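Local coordinates for protein TetR family transcriptional regulator (Chloroflexus aurantiacus, PDB 3NRG) that probably binds cis-regulatory DNA and regulates transcription as a member of the TetR family, at residues V21-F26 / N105-Q110; V34-I39 / S49-F54. One frame throughout, in Å; residues are numbered along the deposited sequence.

Contact 1: residues V21-F26 / N105-Q110; sequences VLLDEF and NPRLAQ
Leu23 and Arg107 cross at about a right angle where helix 12-28 meets helix 106-114, and their CA atoms, 5.8 Å apart, are the nearest pair between the two segments. The contact illustrates how a long basic side chain can join two helices by laying the face of its guanidinium on an apolar side chain while its edge meets carboxylates. The guanidinium lies with one face against Leu23: CB stands 3.7 Å above its plane, displaced toward the rim, and CD1 approaches NH2 of Arg107 to 3.5 Å from that same face. Arg107 gets there by a bend at chi3 (-61°) in an otherwise extended chain, which folds the head group across the leucine. Asp24 comes to the edge of the same group, near its plane. Its OD1 lies 3.5 Å from Arg107 NH1, a long salt bridge, with the carboxylate and guanidinium planes 61° apart rather than side by side. The stronger polar partner of Arg107 is Asp20, one turn earlier on helix 12-28, which also forms a salt bridge to NH1, so two carboxylates of one helix face this cation. On the buried side, the other methyl branch of Leu23 meets Leu108, CD2 to CD2 at 3.7 Å. Leu108 CB starts away from the facing helix, and its CG, beside the backbone N, brings the methyl end back toward Leu23. The segment axes approach to 8.9 Å at an angle of 45°. Helix 12-28, from the TetR-type DNA-binding region, is thereby joined to a helix of the C-terminal region; Leu64 of helix 57-78 and Ile111, one turn beyond Arg107, also touch Leu23, extending the apolar packing among the three helices.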
loop_
_atom_site.group_PDB
_atom_site.type_symbol
_atom_site.label_atom_id
_atom_site.label_comp_id
_atom_site.label_asym_id
_atom_site.label_seq_id
_atom_site.Cartn_x
_atom_site.Cartn_y
_atom_site.Cartn_z
ATOM N N VAL A 21 -7.303 -16.789 0.056
ATOM C CA VAL A 21 -7.033 -17.345 1.389
ATOM C C VAL A 21 -5.668 -16.847 1.898
ATOM O O VAL A 21 -5.563 -16.428 3.056
ATOM C CB VAL A 21 -7.136 -18.902 1.394
ATOM C CG1 VAL A 21 -6.603 -19.497 2.704
ATOM C CG2 VAL A 21 -8.572 -19.350 1.142
ATOM N N LEU A 22 -4.636 -16.846 1.012
ATOM C CA LEU A 22 -3.288 -16.363 1.348
ATOM C C LEU A 22 -3.298 -14.872 1.705
ATOM O O LEU A 22 -2.597 -14.464 2.633
ATOM C CB LEU A 22 -2.297 -16.624 0.192
ATOM C CG LEU A 22 -1.979 -18.094 -0.116
ATOM C CD1 LEU A 22 -1.218 -18.221 -1.408
ATOM C CD2 LEU A 22 -1.205 -18.741 1.008
ATOM N N LEU A 23 -4.103 -14.060 0.979
ATOM C CA LEU A 23 -4.213 -12.623 1.257
ATOM C C LEU A 23 -4.818 -12.379 2.640
ATOM O O LEU A 23 -4.242 -11.630 3.428
ATOM C CB LEU A 23 -5.034 -11.900 0.166
ATOM C CG LEU A 23 -4.344 -11.717 -1.183
ATOM C CD1 LEU A 23 -5.308 -11.194 -2.218
ATOM C CD2 LEU A 23 -3.156 -10.797 -1.068
ATOM N N ASP A 24 -5.941 -13.064 2.959
ATOM C CA ASP A 24 -6.600 -12.952 4.262
ATOM C C ASP A 24 -5.663 -13.339 5.408
ATOM O O ASP A 24 -5.525 -12.575 6.357
ATOM C CB ASP A 24 -7.883 -13.806 4.308
ATOM C CG ASP A 24 -9.091 -13.167 3.649
ATOM O OD1 ASP A 24 -9.236 -11.925 3.752
ATOM O OD2 ASP A 24 -9.948 -13.915 3.130
ATOM N N GLU A 25 -4.978 -14.500 5.290
ATOM C CA GLU A 25 -4.056 -15.010 6.312
ATOM C C GLU A 25 -2.869 -14.063 6.586
ATOM O O GLU A 25 -2.541 -13.814 7.746
ATOM C CB GLU A 25 -3.559 -16.426 5.932
ATOM C CG GLU A 25 -2.690 -17.097 6.990
ATOM C CD GLU A 25 -3.387 -17.535 8.267
ATOM O OE1 GLU A 25 -4.639 -17.603 8.278
ATOM O OE2 GLU A 25 -2.674 -17.860 9.246
ATOM N N PHE A 26 -2.224 -13.552 5.528
ATOM C CA PHE A 26 -1.074 -12.662 5.681
ATOM C C PHE A 26 -1.449 -11.218 6.090
ATOM O O PHE A 26 -0.613 -10.513 6.657
ATOM C CB PHE A 26 -0.179 -12.681 4.432
ATOM C CG PHE A 26 0.783 -13.846 4.387
ATOM C CD1 PHE A 26 0.483 -14.989 3.652
ATOM C CD2 PHE A 26 1.987 -13.805 5.079
ATOM C CE1 PHE A 26 1.381 -16.059 3.593
ATOM C CE2 PHE A 26 2.871 -14.889 5.042
ATOM C CZ PHE A 26 2.564 -16.004 4.292
ATOM N N ASN A 105 -7.676 -2.570 -2.979
ATOM C CA ASN A 105 -6.829 -3.727 -2.655
ATOM C C ASN A 105 -6.459 -3.695 -1.164
ATOM O O ASN A 105 -5.285 -3.519 -0.825
ATOM C CB ASN A 105 -5.574 -3.742 -3.542
ATOM C CG ASN A 105 -5.890 -3.866 -5.013
ATOM O OD1 ASN A 105 -5.938 -2.873 -5.747
ATOM N ND2 ASN A 105 -6.152 -5.090 -5.469
ATOM N N PRO A 106 -7.457 -3.834 -0.244
ATOM C CA PRO A 106 -7.155 -3.670 1.191
ATOM C C PRO A 106 -6.203 -4.695 1.782
ATOM O O PRO A 106 -5.411 -4.345 2.654
ATOM C CB PRO A 106 -8.538 -3.706 1.858
ATOM C CG PRO A 106 -9.417 -4.396 0.882
ATOM C CD PRO A 106 -8.905 -4.026 -0.470
ATOM N N ARG A 107 -6.274 -5.956 1.325
ATOM C CA ARG A 107 -5.418 -7.019 1.855
ATOM C C ARG A 107 -3.979 -6.878 1.379
ATOM O O ARG A 107 -3.063 -6.956 2.194
ATOM C CB ARG A 107 -6.000 -8.406 1.541
ATOM C CG ARG A 107 -7.406 -8.590 2.114
ATOM C CD ARG A 107 -8.062 -9.872 1.659
ATOM N NE ARG A 107 -8.228 -9.929 0.208
ATOM C CZ ARG A 107 -8.709 -10.986 -0.440
ATOM N NH1 ARG A 107 -9.096 -12.064 0.230
ATOM N NH2 ARG A 107 -8.810 -10.970 -1.761
ATOM N N LEU A 108 -3.777 -6.571 0.086
ATOM C CA LEU A 108 -2.432 -6.330 -0.459
ATOM C C LEU A 108 -1.788 -5.131 0.226
ATOM O O LEU A 108 -0.615 -5.195 0.613
ATOM C CB LEU A 108 -2.490 -6.096 -1.987
ATOM C CG LEU A 108 -2.582 -7.359 -2.859
ATOM C CD1 LEU A 108 -2.932 -7.004 -4.286
ATOM C CD2 LEU A 108 -1.279 -8.153 -2.820
ATOM N N ALA A 109 -2.581 -4.047 0.418
ATOM C CA ALA A 109 -2.129 -2.820 1.078
ATOM C C ALA A 109 -1.752 -3.070 2.532
ATOM O O ALA A 109 -0.748 -2.526 3.003
ATOM C CB ALA A 109 -3.210 -1.757 0.998
ATOM N N GLN A 110 -2.551 -3.905 3.247
ATOM C CA GLN A 110 -2.311 -4.236 4.655
ATOM C C GLN A 110 -1.025 -5.059 4.820
ATOM O O GLN A 110 -0.260 -4.817 5.758
ATOM C CB GLN A 110 -3.533 -4.964 5.261
ATOM C CG GLN A 110 -3.421 -5.278 6.770
ATOM C CD GLN A 110 -3.265 -4.049 7.652
ATOM O OE1 GLN A 110 -2.547 -4.071 8.653
ATOM N NE2 GLN A 110 -3.966 -2.963 7.325
#

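Contact 2: residues V34-I39 / S49-F54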
loop_
_atom_site.group_PDB
_atom_site.type_symbol
_atom_site.label_atom_id
_atom_site.label_comp_id
_atom_site.label_asym_id
_atom_site.label_seq_id
_atom_site.Cartn_x
_atom_site.Cartn_y
_atom_site.Cartn_z
ATOM N N VAL A 34 1.448 -16.578 11.133
ATOM C CA VAL A 34 0.819 -17.180 9.949
ATOM C C VAL A 34 0.827 -18.714 10.063
ATOM O O VAL A 34 1.880 -19.311 10.322
ATOM C CB VAL A 34 1.479 -16.679 8.628
ATOM C CG1 VAL A 34 1.033 -17.513 7.425
ATOM C CG2 VAL A 34 1.183 -15.194 8.397
ATOM N N SER A 35 -0.360 -19.343 9.903
ATOM C CA SER A 35 -0.524 -20.796 10.007
ATOM C C SER A 35 -0.736 -21.444 8.638
ATOM O O SER A 35 -1.716 -21.142 7.954
ATOM C CB SER A 35 -1.682 -21.138 10.942
ATOM O OG SER A 35 -1.933 -22.533 10.979
ATOM N N ILE A 36 0.184 -22.348 8.249
ATOM C CA ILE A 36 0.120 -23.091 6.980
ATOM C C ILE A 36 -1.093 -24.047 6.963
ATOM O O ILE A 36 -1.758 -24.177 5.936
ATOM C CB ILE A 36 1.468 -23.841 6.713
ATOM C CG1 ILE A 36 2.688 -22.855 6.671
ATOM C CG2 ILE A 36 1.401 -24.723 5.454
ATOM C CD1 ILE A 36 2.632 -21.746 5.599
ATOM N N ASN A 37 -1.394 -24.682 8.113
ATOM C CA ASN A 37 -2.540 -25.592 8.240
ATOM C C ASN A 37 -3.874 -24.852 8.132
ATOM O O ASN A 37 -4.836 -25.407 7.596
ATOM C CB ASN A 37 -2.464 -26.392 9.539
ATOM C CG ASN A 37 -1.383 -27.449 9.544
ATOM O OD1 ASN A 37 -1.015 -28.021 8.503
ATOM N ND2 ASN A 37 -0.909 -27.790 10.724
ATOM N N ARG A 38 -3.928 -23.584 8.618
ATOM C CA ARG A 38 -5.128 -22.747 8.506
ATOM C C ARG A 38 -5.367 -22.384 7.025
ATOM O O ARG A 38 -6.514 -22.354 6.577
ATOM C CB ARG A 38 -5.003 -21.480 9.391
ATOM C CG ARG A 38 -6.248 -20.581 9.384
ATOM C CD ARG A 38 -6.358 -19.699 10.624
ATOM N NE ARG A 38 -5.215 -18.795 10.787
ATOM C CZ ARG A 38 -4.401 -18.811 11.840
ATOM N NH1 ARG A 38 -4.608 -19.667 12.834
ATOM N NH2 ARG A 38 -3.386 -17.960 11.915
ATOM N N ILE A 39 -4.269 -22.195 6.254
ATOM C CA ILE A 39 -4.335 -21.913 4.822
ATOM C C ILE A 39 -4.954 -23.093 4.075
ATOM O O ILE A 39 -5.940 -22.907 3.368
ATOM C CB ILE A 39 -2.937 -21.523 4.258
ATOM C CG1 ILE A 39 -2.498 -20.132 4.785
ATOM C CG2 ILE A 39 -2.922 -21.569 2.708
ATOM C CD1 ILE A 39 -1.004 -19.825 4.623
ATOM N N SER A 49 -0.073 -29.929 1.402
ATOM C CA SER A 49 -0.021 -29.636 -0.033
ATOM C C SER A 49 0.467 -28.211 -0.354
ATOM O O SER A 49 0.740 -27.911 -1.522
ATOM C CB SER A 49 -1.374 -29.904 -0.689
ATOM O OG SER A 49 -2.351 -28.966 -0.272
ATOM N N PHE A 50 0.603 -27.346 0.681
ATOM C CA PHE A 50 1.096 -25.968 0.523
ATOM C C PHE A 50 2.498 -25.948 -0.102
ATOM O O PHE A 50 2.800 -25.074 -0.915
ATOM C CB PHE A 50 1.113 -25.244 1.890
ATOM C CG PHE A 50 1.757 -23.876 1.893
ATOM C CD1 PHE A 50 1.001 -22.732 1.666
ATOM C CD2 PHE A 50 3.116 -23.727 2.176
ATOM C CE1 PHE A 50 1.596 -21.463 1.683
ATOM C CE2 PHE A 50 3.712 -22.460 2.181
ATOM C CZ PHE A 50 2.948 -21.336 1.940
ATOM N N TYR A 51 3.344 -26.910 0.280
ATOM C CA TYR A 51 4.729 -26.998 -0.174
ATOM C C TYR A 51 4.878 -27.467 -1.628
ATOM O O TYR A 51 5.983 -27.424 -2.183
ATOM C CB TYR A 51 5.559 -27.838 0.799
ATOM C CG TYR A 51 5.480 -27.319 2.218
ATOM C CD1 TYR A 51 6.225 -26.212 2.619
ATOM C CD2 TYR A 51 4.608 -27.891 3.143
ATOM C CE1 TYR A 51 6.134 -25.710 3.914
ATOM C CE2 TYR A 51 4.512 -27.400 4.443
ATOM C CZ TYR A 51 5.279 -26.308 4.826
ATOM O OH TYR A 51 5.194 -25.815 6.106
ATOM N N GLN A 52 3.751 -27.830 -2.271
ATOM C CA GLN A 52 3.727 -28.176 -3.688
ATOM C C GLN A 52 3.531 -26.907 -4.531
ATOM O O GLN A 52 3.701 -26.946 -5.750
ATOM C CB GLN A 52 2.608 -29.184 -3.979
ATOM C CG GLN A 52 2.919 -30.589 -3.484
ATOM C CD GLN A 52 1.838 -31.574 -3.851
ATOM O OE1 GLN A 52 1.376 -31.636 -4.995
ATOM N NE2 GLN A 52 1.454 -32.407 -2.902
ATOM N N TYR A 53 3.185 -25.774 -3.866
ATOM C CA TYR A 53 2.959 -24.489 -4.524
ATOM C C TYR A 53 4.050 -23.476 -4.173
ATOM O O TYR A 53 4.423 -22.660 -5.015
ATOM C CB TYR A 53 1.568 -23.939 -4.171
ATOM C CG TYR A 53 0.458 -24.948 -4.364
ATOM C CD1 TYR A 53 0.176 -25.474 -5.622
ATOM C CD2 TYR A 53 -0.332 -25.355 -3.297
ATOM C CE1 TYR A 53 -0.839 -26.411 -5.804
ATOM C CE2 TYR A 53 -1.362 -26.280 -3.468
ATOM C CZ TYR A 53 -1.614 -26.805 -4.726
ATOM O OH TYR A 53 -2.622 -27.722 -4.902
ATOM N N PHE A 54 4.557 -23.528 -2.927
ATOM C CA PHE A 54 5.622 -22.638 -2.450
ATOM C C PHE A 54 6.641 -23.452 -1.643
ATOM O O PHE A 54 6.245 -24.229 -0.777
ATOM C CB PHE A 54 5.038 -21.496 -1.585
ATOM C CG PHE A 54 3.959 -20.684 -2.264
ATOM C CD1 PHE A 54 4.284 -19.604 -3.077
ATOM C CD2 PHE A 54 2.614 -21.002 -2.093
ATOM C CE1 PHE A 54 3.285 -18.856 -3.704
ATOM C CE2 PHE A 54 1.617 -20.258 -2.730
ATOM C CZ PHE A 54 1.959 -19.186 -3.524
#
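Ile36 meets Phe50 with both of its branches, the two side chains crossing at about a right angle. Its CD1 methyl sits over one face of the phenyl ring, 3.8 Å from the centroid and 18° off the ring normal, a CH-pi contact. The CG2 methyl lies nearer the root of the same side chain, 3.6 Å from Phe50 CB. This division of labour follows from the isoleucine torsions: CG2 is anti to the backbone N while CG1 lies beside it (chi1 -58°), and chi2 near -60° turns CD1 over the ring. Ile39, one turn on, adds a looser touch, CG2 to Phe50 CD1 at 4.2 Å. Toward solvent, Tyr51 reaches across Ile36, its OH 3.9 Å from CG1. Both segments belong to the predicted helix-turn-helix: 34-39 opens its first helix, and 49-54 closes the motif. In TetR-type motifs the second helix generally reads DNA; 49-54 falls in the matching part of the motif but contains only a 3-10 turn, at 50-52, and the contact packs that part against the first helix. Replacing Phe50 by an alanine is likely to leave the Ile36 CD1 methyl without the ring face beneath it and to open a gap beside Ile39. Farther out, Phe50 also touches Cys60 of helix 57-78, and its carbonyl oxygen accepts from both Tyr53 N and Phe54 N, closing the turn. On the other segment Ser35 is the N-cap of helix 36-43, its OG accepting from Arg38 N at 3.3 Å. Glu25 of helix 12-28 holds the start of this helix, which presents Ile36.

Helix 12-28 connects the two contacts, whose centres are about 15 Å apart. In contact 1 it offers Leu23 and Asp24 to the C-terminal region, while neighbouring positions of the same helix face the helix-turn-helix of contact 2. Glu25 is the polar bridge: its OE2 is 2.8 Å from Arg38 NH2 in a salt bridge and also 2.8 Å from Ser35 N in a probable hydrogen bond. Packing adds to this, with Val21 CG1 3.5 Å from Ile39 O. Contact 2 lies farther from the chain centre, its own centre at about 24 Å against 11 Å for contact 1. Because helix 12-28 carries residues that touch both, it directly links the predicted DNA-binding motif to the C-terminal region.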